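Local coordinates for putative uncharacterized protein (Xanthomonas oryzae pv. oryzae, PDB 4KL0), which binds calcium and probably belongs to the nucleoside hydrolase family, which cleaves N-glycosidic bonds, although its own activity and substrate remain unknown, at residues A[190-198]-A[207-216]; A[329-337]-A[354-364]. All coordinates share one frame; numbering follows the deposited sequence.

Contact 1: A[190-198]-A[207-216]; sequences LVQPDTRAY and ARALYRRAQQ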
loop_
_atom_site.group_PDB
_atom_site.type_symbol
_atom_site.label_atom_id
_atom_site.label_comp_id
_atom_site.label_asym_id
_atom_site.label_seq_id
_atom_site.Cartn_x
_atom_site.Cartn_y
_atom_site.Cartn_z
ATOM N N LEU A 190 -19.327 6.543 16.007
ATOM C CA LEU A 190 -18.531 6.064 14.847
ATOM C C LEU A 190 -17.038 6.346 14.944
ATOM O O LEU A 190 -16.588 7.359 15.515
ATOM C CB LEU A 190 -19.078 6.570 13.506
ATOM C CG LEU A 190 -20.567 6.417 13.139
ATOM C CD1 LEU A 190 -20.876 6.857 11.733
ATOM C CD2 LEU A 190 -21.050 4.944 13.405
ATOM N N VAL A 191 -16.264 5.401 14.402
ATOM C CA VAL A 191 -14.813 5.499 14.343
ATOM C C VAL A 191 -14.471 6.609 13.357
ATOM O O VAL A 191 -15.168 6.794 12.356
ATOM C CB VAL A 191 -14.250 4.148 13.855
ATOM C CG1 VAL A 191 -12.739 4.225 13.613
ATOM C CG2 VAL A 191 -14.564 3.105 14.884
ATOM N N GLN A 192 -13.424 7.376 13.681
ATOM C CA GLN A 192 -12.988 8.450 12.791
ATOM C C GLN A 192 -11.476 8.388 12.602
ATOM O O GLN A 192 -10.727 7.749 13.351
ATOM C CB GLN A 192 -13.468 9.823 13.313
ATOM C CG GLN A 192 -12.902 10.219 14.594
ATOM C CD GLN A 192 -13.568 11.506 15.122
ATOM O OE1 GLN A 192 -14.254 12.221 14.399
ATOM N NE2 GLN A 192 -13.343 11.777 16.377
ATOM N N PRO A 193 -10.974 9.063 11.554
ATOM C CA PRO A 193 -9.530 8.941 11.350
ATOM C C PRO A 193 -8.634 9.796 12.237
ATOM O O PRO A 193 -8.992 10.960 12.530
ATOM C CB PRO A 193 -9.365 9.446 9.905
ATOM C CG PRO A 193 -10.459 10.451 9.751
ATOM C CD PRO A 193 -11.657 9.790 10.477
ATOM N N ASP A 194 -7.489 9.246 12.624
ATOM C CA ASP A 194 -6.405 9.962 13.339
ATOM C C ASP A 194 -5.798 10.987 12.385
ATOM O O ASP A 194 -5.235 10.621 11.328
ATOM C CB ASP A 194 -5.335 8.963 13.789
ATOM C CG ASP A 194 -4.319 9.542 14.807
ATOM O OD1 ASP A 194 -3.935 10.748 14.758
ATOM O OD2 ASP A 194 -3.872 8.751 15.682
ATOM N N THR A 195 -5.818 12.259 12.802
ATOM C CA THR A 195 -5.206 13.297 11.959
ATOM C C THR A 195 -3.716 13.172 11.769
ATOM O O THR A 195 -3.172 13.844 10.871
ATOM C CB THR A 195 -5.472 14.709 12.526
ATOM O OG1 THR A 195 -4.834 14.803 13.813
ATOM C CG2 THR A 195 -6.957 14.883 12.674
ATOM N N ARG A 196 -3.043 12.377 12.599
ATOM C CA ARG A 196 -1.591 12.219 12.557
ATOM C C ARG A 196 -1.133 11.159 11.577
ATOM O O ARG A 196 0.032 11.107 11.228
ATOM C CB ARG A 196 -1.021 11.919 13.964
ATOM C CG ARG A 196 -1.354 13.047 14.938
ATOM C CD ARG A 196 -1.119 12.570 16.390
ATOM N NE ARG A 196 -2.086 11.529 16.734
ATOM C CZ ARG A 196 -2.080 10.882 17.914
ATOM N NH1 ARG A 196 -1.174 11.181 18.862
ATOM N NH2 ARG A 196 -2.959 9.914 18.127
ATOM N N ALA A 197 -2.037 10.272 11.156
ATOM C CA ALA A 197 -1.588 9.146 10.340
ATOM C C ALA A 197 -1.434 9.656 8.911
ATOM O O ALA A 197 -2.330 10.327 8.420
ATOM C CB ALA A 197 -2.634 7.985 10.354
ATOM N N TYR A 198 -0.335 9.283 8.260
ATOM C CA TYR A 198 0.065 9.905 6.985
ATOM C C TYR A 198 -1.055 9.894 5.939
ATOM O O TYR A 198 -1.389 10.942 5.333
ATOM C CB TYR A 198 1.327 9.185 6.426
ATOM C CG TYR A 198 1.849 9.829 5.137
ATOM C CD1 TYR A 198 2.891 10.757 5.171
ATOM C CD2 TYR A 198 1.304 9.493 3.912
ATOM C CE1 TYR A 198 3.371 11.365 3.993
ATOM C CE2 TYR A 198 1.737 10.085 2.736
ATOM C CZ TYR A 198 2.780 11.027 2.785
ATOM O OH TYR A 198 3.206 11.614 1.595
ATOM N N ALA A 207 -10.756 11.679 4.351
ATOM C CA ALA A 207 -10.623 10.549 5.277
ATOM C C ALA A 207 -11.810 10.514 6.253
ATOM O O ALA A 207 -12.356 9.446 6.501
ATOM C CB ALA A 207 -9.357 10.599 6.078
ATOM N N ARG A 208 -12.194 11.657 6.794
ATOM C CA ARG A 208 -13.378 11.641 7.671
ATOM C C ARG A 208 -14.625 11.188 6.891
ATOM O O ARG A 208 -15.457 10.465 7.441
ATOM C CB ARG A 208 -13.605 13.048 8.251
ATOM C CG ARG A 208 -12.525 13.408 9.194
ATOM C CD ARG A 208 -12.629 14.842 9.752
ATOM N NE ARG A 208 -11.646 14.918 10.823
ATOM C CZ ARG A 208 -10.937 15.975 11.159
ATOM N NH1 ARG A 208 -11.109 17.135 10.503
ATOM N NH2 ARG A 208 -10.051 15.845 12.173
ATOM N N ALA A 209 -14.797 11.661 5.674
ATOM C CA ALA A 209 -15.993 11.305 4.907
ATOM C C ALA A 209 -15.999 9.773 4.670
ATOM O O ALA A 209 -17.053 9.109 4.718
ATOM C CB ALA A 209 -16.027 12.051 3.617
ATOM N N LEU A 210 -14.830 9.210 4.367
ATOM C CA LEU A 210 -14.759 7.791 4.020
ATOM C C LEU A 210 -15.045 6.901 5.221
ATOM O O LEU A 210 -15.898 5.980 5.093
ATOM C CB LEU A 210 -13.418 7.431 3.315
ATOM C CG LEU A 210 -13.263 5.963 2.939
ATOM C CD1 LEU A 210 -14.120 5.596 1.721
ATOM C CD2 LEU A 210 -11.782 5.648 2.650
ATOM N N TYR A 211 -14.379 7.156 6.368
ATOM C CA TYR A 211 -14.516 6.325 7.568
ATOM C C TYR A 211 -15.968 6.400 7.981
ATOM O O TYR A 211 -16.591 5.382 8.311
ATOM C CB TYR A 211 -13.685 6.872 8.720
ATOM C CG TYR A 211 -12.188 6.497 8.724
ATOM C CD1 TYR A 211 -11.379 6.697 7.589
ATOM C CD2 TYR A 211 -11.562 6.000 9.891
ATOM C CE1 TYR A 211 -10.033 6.427 7.640
ATOM C CE2 TYR A 211 -10.209 5.741 9.926
ATOM C CZ TYR A 211 -9.431 5.969 8.797
ATOM O OH TYR A 211 -8.070 5.747 8.817
ATOM N N ARG A 212 -16.504 7.616 7.966
ATOM C CA ARG A 212 -17.892 7.819 8.386
ATOM C C ARG A 212 -18.864 7.142 7.428
ATOM O O ARG A 212 -19.755 6.426 7.885
ATOM C CB ARG A 212 -18.197 9.322 8.513
ATOM C CG ARG A 212 -19.702 9.613 8.712
ATOM C CD ARG A 212 -19.928 11.105 9.001
ATOM N NE ARG A 212 -19.738 11.905 7.796
ATOM C CZ ARG A 212 -18.823 12.878 7.695
ATOM N NH1 ARG A 212 -18.045 13.169 8.741
ATOM N NH2 ARG A 212 -18.708 13.573 6.562
ATOM N N ARG A 213 -18.740 7.358 6.120
ATOM C CA ARG A 213 -19.730 6.839 5.205
ATOM C C ARG A 213 -19.679 5.321 5.094
ATOM O O ARG A 213 -20.701 4.705 4.779
ATOM C CB ARG A 213 -19.639 7.499 3.836
ATOM C CG ARG A 213 -20.788 7.241 2.879
ATOM C CD ARG A 213 -22.075 8.020 3.306
ATOM N NE ARG A 213 -23.187 7.818 2.361
ATOM C CZ ARG A 213 -24.477 7.796 2.729
ATOM N NH1 ARG A 213 -24.791 7.933 4.015
ATOM N NH2 ARG A 213 -25.455 7.618 1.829
ATOM N N ALA A 214 -18.511 4.715 5.324
ATOM C CA ALA A 214 -18.388 3.288 5.124
ATOM C C ALA A 214 -19.250 2.681 6.216
ATOM O O ALA A 214 -20.035 1.744 5.979
ATOM C CB ALA A 214 -16.892 2.854 5.310
ATOM N N GLN A 215 -19.144 3.261 7.395
ATOM C CA GLN A 215 -19.885 2.786 8.574
ATOM C C GLN A 215 -21.395 3.037 8.436
ATOM O O GLN A 215 -22.192 2.158 8.776
ATOM C CB GLN A 215 -19.348 3.381 9.854
ATOM C CG GLN A 215 -17.968 2.816 10.320
ATOM C CD GLN A 215 -17.343 3.655 11.435
ATOM O OE1 GLN A 215 -17.419 3.306 12.634
ATOM N NE2 GLN A 215 -16.683 4.772 11.042
ATOM N N GLN A 216 -21.784 4.203 7.912
ATOM C CA GLN A 216 -23.202 4.471 7.608
ATOM C C GLN A 216 -23.777 3.513 6.573
ATOM O O GLN A 216 -24.988 3.186 6.602
ATOM C CB GLN A 216 -23.377 5.906 7.132
ATOM C CG GLN A 216 -22.967 6.849 8.205
ATOM C CD GLN A 216 -23.097 8.307 7.814
ATOM O OE1 GLN A 216 -23.167 8.663 6.639
ATOM N NE2 GLN A 216 -23.160 9.152 8.825
#
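The carboxamide of Gln215 reads the backbone of Val191 with both of its polar atoms. Val191 N donates to Gln215 OE1 at 3.0 Å, in the carbonyl plane and on a lone pair. Gln215 NE2 returns a bond of 2.8 Å to Val191 O. NE2 also donates to Tyr211 O, one helical turn back. This N-H is nearly straight (178°) but approaches from above the Tyr211 carbonyl plane. Both acceptors of NE2 lie in the plane of the amide, so the three bonds fix its rotation. Gln215 is buried, and this pairing satisfies both ends of its amide. Its CG lies anti to the carbonyl carbon (chi1 -73°) and the chain runs on extended, which carries the amide to the loop.

The elements joined are helix 204-216 and the loop that follows strand 172-178 in the Rossmann-like core. The helix packs on strands 172-178 and 221-224 with Tyr211 and Ala214, and the loop lies against the helix from Ala207 to Gln216. The bound calcium ion is about 13 Å from the side chain of Tyr211.

Apolar packing centres on Pro193. Its CB sits over the face of the Tyr211 ring, 3.7 Å from the ring centroid and 13° off the normal, a CH-pi contact. Pro193 CG drops between Ala207 and Arg208, 3.8 Å from Ala207 CB and 3.6 Å from Arg208 CG. Val191 CG1 meets the Tyr211 ring at its edge.

Smaller contacts lie towards the surface. Leu190 CD1 is 4.1 Å from Gln216 CG. The extended Arg208 brings NH2 within 3.3 Å of Thr195 CG2.

Contact 2: A[329-337]-A[354-364]; sequences TARLLFQPT and EVVRPEKARLL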
loop_
_atom_site.group_PDB
_atom_site.type_symbol
_atom_site.label_atom_id
_atom_site.label_comp_id
_atom_site.label_asym_id
_atom_site.label_seq_id
_atom_site.Cartn_x
_atom_site.Cartn_y
_atom_site.Cartn_z
ATOM N N THR A 329 -4.755 -14.656 2.992
ATOM C CA THR A 329 -3.514 -14.224 3.599
ATOM C C THR A 329 -3.749 -13.724 5.038
ATOM O O THR A 329 -2.909 -13.973 5.904
ATOM C CB THR A 329 -2.885 -13.108 2.729
ATOM O OG1 THR A 329 -3.901 -12.187 2.374
ATOM C CG2 THR A 329 -2.225 -13.716 1.433
ATOM N N ALA A 330 -4.870 -13.030 5.278
ATOM C CA ALA A 330 -5.147 -12.435 6.597
ATOM C C ALA A 330 -5.197 -13.547 7.611
ATOM O O ALA A 330 -4.622 -13.430 8.689
ATOM C CB ALA A 330 -6.434 -11.713 6.607
ATOM N N ARG A 331 -5.863 -14.653 7.262
ATOM C CA ARG A 331 -6.070 -15.689 8.276
ATOM C C ARG A 331 -4.754 -16.377 8.611
ATOM O O ARG A 331 -4.581 -16.934 9.688
ATOM C CB ARG A 331 -7.185 -16.661 7.860
ATOM C CG ARG A 331 -8.574 -15.968 7.839
ATOM C CD ARG A 331 -9.711 -16.902 7.348
ATOM N NE ARG A 331 -10.990 -16.199 7.172
ATOM C CZ ARG A 331 -11.785 -16.326 6.102
ATOM N NH1 ARG A 331 -11.438 -17.137 5.097
ATOM N NH2 ARG A 331 -12.931 -15.644 6.033
ATOM N N LEU A 332 -3.802 -16.315 7.701
ATOM C CA LEU A 332 -2.481 -16.823 7.944
ATOM C C LEU A 332 -1.697 -15.971 8.958
ATOM O O LEU A 332 -0.899 -16.504 9.738
ATOM C CB LEU A 332 -1.726 -16.840 6.615
ATOM C CG LEU A 332 -0.867 -18.024 6.207
ATOM C CD1 LEU A 332 -1.681 -19.293 6.260
ATOM C CD2 LEU A 332 -0.296 -17.767 4.809
ATOM N N LEU A 333 -1.883 -14.643 8.924
ATOM C CA LEU A 333 -0.929 -13.769 9.603
ATOM C C LEU A 333 -1.519 -12.952 10.738
ATOM O O LEU A 333 -0.772 -12.527 11.634
ATOM C CB LEU A 333 -0.302 -12.779 8.585
ATOM C CG LEU A 333 0.381 -13.381 7.350
ATOM C CD1 LEU A 333 0.810 -12.218 6.456
ATOM C CD2 LEU A 333 1.589 -14.241 7.710
ATOM N N PHE A 334 -2.818 -12.678 10.684
ATOM C CA PHE A 334 -3.409 -11.650 11.535
ATOM C C PHE A 334 -4.611 -12.118 12.341
ATOM O O PHE A 334 -5.355 -13.021 11.961
ATOM C CB PHE A 334 -3.879 -10.436 10.724
ATOM C CG PHE A 334 -2.863 -9.884 9.780
ATOM C CD1 PHE A 334 -1.758 -9.198 10.233
ATOM C CD2 PHE A 334 -3.068 -9.975 8.388
ATOM C CE1 PHE A 334 -0.831 -8.700 9.328
ATOM C CE2 PHE A 334 -2.174 -9.417 7.490
ATOM C CZ PHE A 334 -1.053 -8.811 7.946
ATOM N N GLN A 335 -4.809 -11.449 13.471
ATOM C CA GLN A 335 -6.003 -11.637 14.267
ATOM C C GLN A 335 -6.524 -10.235 14.608
ATOM O O GLN A 335 -6.245 -9.724 15.705
ATOM C CB GLN A 335 -5.606 -12.369 15.538
ATOM C CG GLN A 335 -6.711 -12.787 16.436
ATOM C CD GLN A 335 -6.148 -13.449 17.714
ATOM O OE1 GLN A 335 -5.313 -14.372 17.635
ATOM N NE2 GLN A 335 -6.574 -12.943 18.896
ATOM N N PRO A 336 -7.240 -9.588 13.658
ATOM C CA PRO A 336 -7.726 -8.210 13.826
ATOM C C PRO A 336 -8.583 -8.078 15.079
ATOM O O PRO A 336 -9.290 -9.016 15.465
ATOM C CB PRO A 336 -8.600 -7.991 12.580
ATOM C CG PRO A 336 -7.957 -8.893 11.538
ATOM C CD PRO A 336 -7.598 -10.142 12.339
ATOM N N THR A 337 -8.515 -6.920 15.724
ATOM C CA THR A 337 -9.313 -6.673 16.936
ATOM C C THR A 337 -10.548 -5.824 16.624
ATOM O O THR A 337 -10.447 -4.756 16.010
ATOM C CB THR A 337 -8.400 -5.980 18.024
ATOM O OG1 THR A 337 -7.314 -6.858 18.380
ATOM C CG2 THR A 337 -9.223 -5.557 19.275
ATOM N N GLU A 354 -1.872 -7.621 16.900
ATOM C CA GLU A 354 -2.707 -8.323 15.938
ATOM C C GLU A 354 -1.895 -8.976 14.819
ATOM O O GLU A 354 -2.446 -9.766 14.069
ATOM C CB GLU A 354 -3.724 -7.345 15.322
ATOM C CG GLU A 354 -4.827 -6.870 16.269
ATOM C CD GLU A 354 -4.323 -5.856 17.325
ATOM O OE1 GLU A 354 -3.354 -5.076 17.091
ATOM O OE2 GLU A 354 -4.912 -5.854 18.426
ATOM N N VAL A 355 -0.635 -8.610 14.646
ATOM C CA VAL A 355 0.246 -9.361 13.766
ATOM C C VAL A 355 0.797 -10.543 14.553
ATOM O O VAL A 355 1.782 -10.406 15.250
ATOM C CB VAL A 355 1.428 -8.499 13.251
ATOM C CG1 VAL A 355 2.295 -9.310 12.249
ATOM C CG2 VAL A 355 0.867 -7.236 12.577
ATOM N N VAL A 356 0.143 -11.695 14.424
ATOM C CA VAL A 356 0.460 -12.842 15.290
ATOM C C VAL A 356 1.581 -13.743 14.749
ATOM O O VAL A 356 2.246 -14.486 15.518
ATOM C CB VAL A 356 -0.813 -13.604 15.653
ATOM C CG1 VAL A 356 -1.752 -12.696 16.482
ATOM C CG2 VAL A 356 -1.504 -14.119 14.396
ATOM N N ARG A 357 1.836 -13.647 13.447
ATOM C CA ARG A 357 2.924 -14.394 12.828
ATOM C C ARG A 357 3.895 -13.523 12.025
ATOM O O ARG A 357 3.977 -13.658 10.802
ATOM C CB ARG A 357 2.385 -15.531 11.916
ATOM C CG ARG A 357 1.334 -16.485 12.547
ATOM C CD ARG A 357 1.950 -17.440 13.573
ATOM N NE ARG A 357 0.961 -18.359 14.157
ATOM C CZ ARG A 357 0.736 -18.490 15.474
ATOM N NH1 ARG A 357 1.423 -17.763 16.358
ATOM N NH2 ARG A 357 -0.180 -19.354 15.917
ATOM N N PRO A 358 4.687 -12.669 12.708
ATOM C CA PRO A 358 5.535 -11.739 11.964
ATOM C C PRO A 358 6.661 -12.368 11.164
ATOM O O PRO A 358 7.003 -11.800 10.115
ATOM C CB PRO A 358 6.083 -10.802 13.056
ATOM C CG PRO A 358 6.012 -11.597 14.283
ATOM C CD PRO A 358 4.890 -12.555 14.166
ATOM N N GLU A 359 7.267 -13.477 11.612
ATOM C CA GLU A 359 8.367 -14.037 10.797
ATOM C C GLU A 359 7.771 -14.698 9.559
ATOM O O GLU A 359 8.367 -14.665 8.481
ATOM C CB GLU A 359 9.305 -14.993 11.570
ATOM C CG GLU A 359 10.427 -15.645 10.705
ATOM C CD GLU A 359 11.302 -14.662 9.858
ATOM O OE1 GLU A 359 11.552 -14.993 8.666
ATOM O OE2 GLU A 359 11.771 -13.596 10.372
ATOM N N LYS A 360 6.565 -15.247 9.703
ATOM C CA LYS A 360 5.870 -15.780 8.543
ATOM C C LYS A 360 5.428 -14.652 7.574
ATOM O O LYS A 360 5.488 -14.824 6.373
ATOM C CB LYS A 360 4.669 -16.632 8.950
ATOM C CG LYS A 360 3.911 -17.226 7.746
ATOM C CD LYS A 360 3.507 -18.638 7.968
ATOM C CE LYS A 360 2.310 -18.784 8.843
ATOM N NZ LYS A 360 2.096 -20.255 9.100
ATOM N N ALA A 361 4.958 -13.540 8.120
ATOM C CA ALA A 361 4.656 -12.376 7.272
ATOM C C ALA A 361 5.886 -11.931 6.490
ATOM O O ALA A 361 5.811 -11.638 5.271
ATOM C CB ALA A 361 4.082 -11.223 8.125
ATOM N N ARG A 362 7.039 -11.842 7.159
ATOM C CA ARG A 362 8.288 -11.505 6.464
ATOM C C ARG A 362 8.611 -12.490 5.330
ATOM O O ARG A 362 8.968 -12.083 4.217
ATOM C CB ARG A 362 9.473 -11.514 7.436
ATOM C CG ARG A 362 9.518 -10.366 8.439
ATOM C CD ARG A 362 10.878 -10.412 9.202
ATOM N NE ARG A 362 10.833 -9.496 10.345
ATOM C CZ ARG A 362 10.530 -9.853 11.591
ATOM N NH1 ARG A 362 10.263 -11.136 11.883
ATOM N NH2 ARG A 362 10.511 -8.927 12.554
ATOM N N LEU A 363 8.478 -13.794 5.621
ATOM C CA LEU A 363 8.841 -14.846 4.682
ATOM C C LEU A 363 7.846 -14.876 3.499
ATOM O O LEU A 363 8.224 -14.974 2.326
ATOM C CB LEU A 363 8.837 -16.193 5.429
ATOM C CG LEU A 363 9.695 -17.325 4.921
ATOM C CD1 LEU A 363 11.148 -16.891 4.868
ATOM C CD2 LEU A 363 9.515 -18.478 5.900
ATOM N N LEU A 364 6.571 -14.725 3.807
ATOM C CA LEU A 364 5.541 -14.614 2.756
ATOM C C LEU A 364 5.700 -13.385 1.848
ATOM O O LEU A 364 5.575 -13.497 0.601
ATOM C CB LEU A 364 4.149 -14.672 3.350
ATOM C CG LEU A 364 3.051 -14.676 2.295
ATOM C CD1 LEU A 364 3.147 -15.960 1.441
ATOM C CD2 LEU A 364 1.724 -14.570 2.973
#
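Leu333 reaches Ala361 with CG anti to its carbonyl carbon (chi1 -55°) and an extended chi2, and together these set both methyls against Ala361. Glu354 has the same kind of first torsion but bends at chi2 (73°), which swings its carboxylate over to Thr337. Leu333 CD2 comes within 3.5 Å of Ala361 N, and Leu333 CD1 is 3.8 Å from Ala361 CB. Leu364 CD2 extends this apolar patch towards Leu332 and Thr329. Lys360 lays its CE across Leu332, while its NZ forms a salt bridge with Glu18.

Beyond the helix end the two backbones pair directly. Gln335 N donates to Glu354 O at 3.0 Å, in the carbonyl plane. Leu333 O takes Val356 N at 3.1 Å and, more weakly, Arg357 N. These bonds flank a single bridge between Phe334 and Val355. Phe334 CA also makes a CA-H...O contact of 3.3 Å with Glu354 O. The Phe334 ring meets Val355 CG2 at its edge, and the two side chains lie side by side. Phe334 also packs on Leu320 and Leu323 of helix 317-325. The side chains of Val356 and Gln335 cross at about a right angle, with Val356 CG1 against Gln335 CB.

Thr337 OG1 donates to Glu354 OE2 at 2.6 Å, on the anti side of the carboxylate. Glu354 OE1 accepts from Gly351 N, so each carboxylate oxygen has a partner.

The N-to-C directions of helix pieces 329-333 and 358-364 make 141°, with axes 10.2 Å apart. Arg357 is the N-cap residue of the second helix. Strand 337-338 starts at Thr337 and pairs with strand 347-350 before the chain reaches Glu354. An isolated antiparallel beta bridge joins the end of helix 327-333 to the lead-in of helix 358-372, beside that strand pair at the edge of the Rossmann-like sheet.

In the fold
Contacts 1 and 2 do not touch. Their nearest atoms are about 9 Å apart and their centres 24 Å. They follow one another along the chain and share no helix or strand. Both mix buried and exposed residues. Contact 1 sets a loop on one helix, and a buried glutamine amide supplies its cross-segment hydrogen bonds. Contact 2 joins two helices and the chain beside the edge strands, so backbone pairing and leucine packing carry more of it. Their places in the fold differ too. The helix of contact 1 packs on strands 172-178 and 221-224. Contact 2 lies by the edge strands and touches helices 10-20 and 317-325.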